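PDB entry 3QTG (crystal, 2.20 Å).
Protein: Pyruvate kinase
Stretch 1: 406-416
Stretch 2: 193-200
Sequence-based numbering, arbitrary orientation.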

# COMPACT_ATOMS: atom_id res chain seq x y z
N VAL A 406 28.82 -11.24 -30.05
CA VAL A 406 28.83 -9.85 -30.52
C VAL A 406 27.46 -9.44 -31.05
O VAL A 406 27.03 -8.31 -30.88
CB VAL A 406 29.98 -9.59 -31.55
CG1 VAL A 406 29.75 -10.34 -32.85
CG2 VAL A 406 30.16 -8.09 -31.80
N ARG A 407 26.75 -10.39 -31.66
CA ARG A 407 25.39 -10.14 -32.15
C ARG A 407 24.37 -9.86 -31.02
O ARG A 407 23.43 -9.08 -31.20
CB ARG A 407 24.92 -11.27 -33.06
CG ARG A 407 25.67 -11.30 -34.38
CD ARG A 407 25.29 -12.51 -35.24
NE ARG A 407 24.02 -12.28 -35.93
CZ ARG A 407 23.49 -13.08 -36.86
NH1 ARG A 407 24.11 -14.20 -37.23
NH2 ARG A 407 22.33 -12.76 -37.41
N VAL A 408 24.56 -10.50 -29.87
CA VAL A 408 23.77 -10.18 -28.67
C VAL A 408 24.10 -8.77 -28.15
O VAL A 408 23.20 -7.97 -27.86
CB VAL A 408 23.94 -11.26 -27.54
CG1 VAL A 408 23.20 -10.84 -26.28
CG2 VAL A 408 23.42 -12.63 -28.00
N ALA A 409 25.39 -8.43 -28.08
CA ALA A 409 25.78 -7.08 -27.65
C ALA A 409 25.10 -5.99 -28.48
O ALA A 409 24.63 -4.99 -27.94
CB ALA A 409 27.30 -6.91 -27.66
N ARG A 410 25.07 -6.19 -29.80
CA ARG A 410 24.45 -5.25 -30.72
C ARG A 410 22.94 -5.12 -30.50
O ARG A 410 22.39 -4.04 -30.61
CB ARG A 410 24.73 -5.68 -32.15
CG ARG A 410 26.17 -5.44 -32.60
CD ARG A 410 26.48 -6.27 -33.83
NE ARG A 410 27.86 -6.13 -34.25
CZ ARG A 410 28.45 -6.86 -35.21
NH1 ARG A 410 27.77 -7.81 -35.87
NH2 ARG A 410 29.72 -6.65 -35.50
N SER A 411 22.28 -6.23 -30.24
CA SER A 411 20.85 -6.25 -30.02
C SER A 411 20.49 -5.40 -28.79
O SER A 411 19.54 -4.61 -28.82
CB SER A 411 20.42 -7.70 -29.81
OG SER A 411 19.04 -7.88 -30.05
N LEU A 412 21.29 -5.53 -27.73
CA LEU A 412 21.00 -4.93 -26.42
C LEU A 412 21.33 -3.44 -26.36
O LEU A 412 20.93 -2.73 -25.44
CB LEU A 412 21.76 -5.69 -25.32
CG LEU A 412 21.46 -7.18 -25.24
CD1 LEU A 412 22.30 -7.80 -24.12
CD2 LEU A 412 19.96 -7.45 -25.02
N SER A 413 22.05 -2.98 -27.37
CA SER A 413 22.45 -1.59 -27.49
C SER A 413 21.30 -0.57 -27.45
O SER A 413 21.50 0.58 -27.02
CB SER A 413 23.22 -1.43 -28.80
OG SER A 413 23.98 -0.24 -28.73
N ILE A 414 20.12 -0.98 -27.89
CA ILE A 414 18.95 -0.11 -27.91
C ILE A 414 17.87 -0.50 -26.88
O ILE A 414 16.72 -0.06 -26.97
CB ILE A 414 18.38 0.09 -29.37
CG1 ILE A 414 17.84 -1.22 -29.98
CG2 ILE A 414 19.46 0.69 -30.28
CD1 ILE A 414 16.80 -0.97 -31.07
N VAL A 415 18.25 -1.33 -25.91
CA VAL A 415 17.39 -1.68 -24.79
C VAL A 415 17.73 -0.74 -23.61
O VAL A 415 18.90 -0.44 -23.36
CB VAL A 415 17.54 -3.19 -24.40
CG1 VAL A 415 16.61 -3.55 -23.21
CG2 VAL A 415 17.19 -4.11 -25.60
N TRP A 416 16.70 -0.25 -22.94
CA TRP A 416 16.81 0.59 -21.72
C TRP A 416 17.96 0.23 -20.77
O TRP A 416 18.04 -0.89 -20.29
CB TRP A 416 15.49 0.53 -20.94
CG TRP A 416 15.56 1.14 -19.57
CD1 TRP A 416 15.91 0.51 -18.40
CD2 TRP A 416 15.24 2.50 -19.22
NE1 TRP A 416 15.83 1.38 -17.36
CE2 TRP A 416 15.44 2.61 -17.82
CE3 TRP A 416 14.81 3.62 -19.94
CZ2 TRP A 416 15.22 3.82 -17.11
CZ3 TRP A 416 14.59 4.84 -19.24
CH2 TRP A 416 14.80 4.91 -17.82
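Stretch 2 (193-200) IRDNIDYV

This is a small, largely polar contact in which a short 3-10 segment, a linking loop and the first residue of a strand lie along one side of a helix and the turn after it, held by a salt bridge, one tyrosine hydrogen bond and bridging waters. Stretch 1 is helical from Val406, and a type I turn runs from Leu412 to Val415. Stretch 2 has 3-10 geometry at Arg194 to Asn196, passes through Ile197 and Asp198 in loop conformation, and enters a strand at Tyr199. The two stretches run in roughly the same sense: Asp195 meets Arg407 near the start, and Tyr199 reaches Ser411 and Ile414 farther on. The backbones come nearest at Ser411 and Asp198, with CA to CA at 5.8 Å, and the two sides together bury 453 Å².

At the 3-10 end, Arg407 leaves its CB sideways, but its long side chain brings NH1 to 2.8 Å from Asp195 OD1. The hydrogen bond within this salt bridge is weak, with an N-H...acceptor angle of 116°.

In the middle, Asp198 points its CB toward the helix yet makes no direct hydrogen bond to it. Water fills the gap: one water donates to Asp198 OD1 (2.6 Å) and Asp195 O (2.8 Å) while accepting from Arg410 NH1 (3.1 Å), and a second joins Asp198 OD1 (2.7 Å) to Arg407 O (2.8 Å).

Tyr199 closes the far end. Its OH donates to Ser411 O at 2.6 Å, an acceptor near the ring plane, while Ile414 CD1 sits over one ring face, 3.8 Å from the Tyr199 centroid. The rule is economical: one aromatic residue satisfies a late helical carbonyl with its hydroxyl and packs the following turn with its face.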

# COMPACT_ATOMS: atom_id res chain seq x y z
N ILE A 193 24.06 -9.76 -46.48
CA ILE A 193 24.61 -9.08 -45.29
C ILE A 193 23.70 -9.22 -44.05
O ILE A 193 23.72 -8.40 -43.12
CB ILE A 193 24.98 -7.60 -45.59
CG1 ILE A 193 23.76 -6.81 -46.10
CG2 ILE A 193 26.10 -7.54 -46.66
CD1 ILE A 193 23.86 -5.33 -45.87
N ARG A 194 22.91 -10.29 -44.05
CA ARG A 194 21.90 -10.53 -43.04
C ARG A 194 22.46 -10.72 -41.63
O ARG A 194 21.74 -10.51 -40.65
CB ARG A 194 21.07 -11.75 -43.42
CG ARG A 194 21.90 -13.00 -43.57
CD ARG A 194 21.02 -14.19 -43.76
NE ARG A 194 21.78 -15.43 -43.91
CZ ARG A 194 22.23 -15.87 -45.08
NH1 ARG A 194 22.00 -15.17 -46.18
NH2 ARG A 194 22.90 -17.01 -45.15
N ASP A 195 23.73 -11.12 -41.53
CA ASP A 195 24.33 -11.37 -40.23
C ASP A 195 24.67 -10.05 -39.51
O ASP A 195 24.91 -10.02 -38.30
CB ASP A 195 25.52 -12.33 -40.35
CG ASP A 195 25.07 -13.81 -40.43
OD1 ASP A 195 23.92 -14.13 -40.03
OD2 ASP A 195 25.87 -14.66 -40.89
N ASN A 196 24.66 -8.96 -40.27
CA ASN A 196 24.93 -7.63 -39.74
C ASN A 196 23.68 -6.82 -39.43
O ASN A 196 23.77 -5.64 -39.10
CB ASN A 196 25.85 -6.88 -40.69
CG ASN A 196 27.29 -6.99 -40.30
OD1 ASN A 196 27.67 -6.64 -39.18
ND2 ASN A 196 28.12 -7.47 -41.23
N ILE A 197 22.51 -7.45 -39.53
CA ILE A 197 21.24 -6.76 -39.30
C ILE A 197 20.54 -7.24 -38.01
O ILE A 197 20.15 -8.41 -37.88
CB ILE A 197 20.30 -6.88 -40.50
CG1 ILE A 197 20.96 -6.32 -41.76
CG2 ILE A 197 19.01 -6.14 -40.23
CD1 ILE A 197 20.12 -6.46 -42.97
N ASP A 198 20.35 -6.30 -37.09
CA ASP A 198 19.94 -6.62 -35.72
C ASP A 198 18.43 -6.52 -35.53
O ASP A 198 17.85 -7.28 -34.77
CB ASP A 198 20.71 -5.72 -34.75
CG ASP A 198 22.25 -5.78 -34.99
OD1 ASP A 198 22.81 -6.90 -34.99
OD2 ASP A 198 22.88 -4.71 -35.18
N TYR A 199 17.79 -5.60 -36.24
CA TYR A 199 16.35 -5.39 -36.14
C TYR A 199 15.76 -5.16 -37.51
O TYR A 199 16.37 -4.48 -38.34
CB TYR A 199 16.04 -4.16 -35.29
CG TYR A 199 16.34 -4.32 -33.82
CD1 TYR A 199 15.31 -4.63 -32.91
CD2 TYR A 199 17.64 -4.17 -33.33
CE1 TYR A 199 15.59 -4.78 -31.55
CE2 TYR A 199 17.92 -4.32 -31.99
CZ TYR A 199 16.89 -4.63 -31.11
OH TYR A 199 17.17 -4.76 -29.77
N VAL A 200 14.58 -5.72 -37.73
CA VAL A 200 13.78 -5.48 -38.94
C VAL A 200 12.47 -4.85 -38.49
O VAL A 200 11.72 -5.46 -37.73
CB VAL A 200 13.47 -6.81 -39.68
CG1 VAL A 200 12.33 -6.64 -40.70
CG2 VAL A 200 14.70 -7.37 -40.34
O HOH W 1 24.69 -8.28 -36.10
O HOH W 2 21.81 -8.89 -33.50
O HOH W 3 19.19 -8.91 -32.91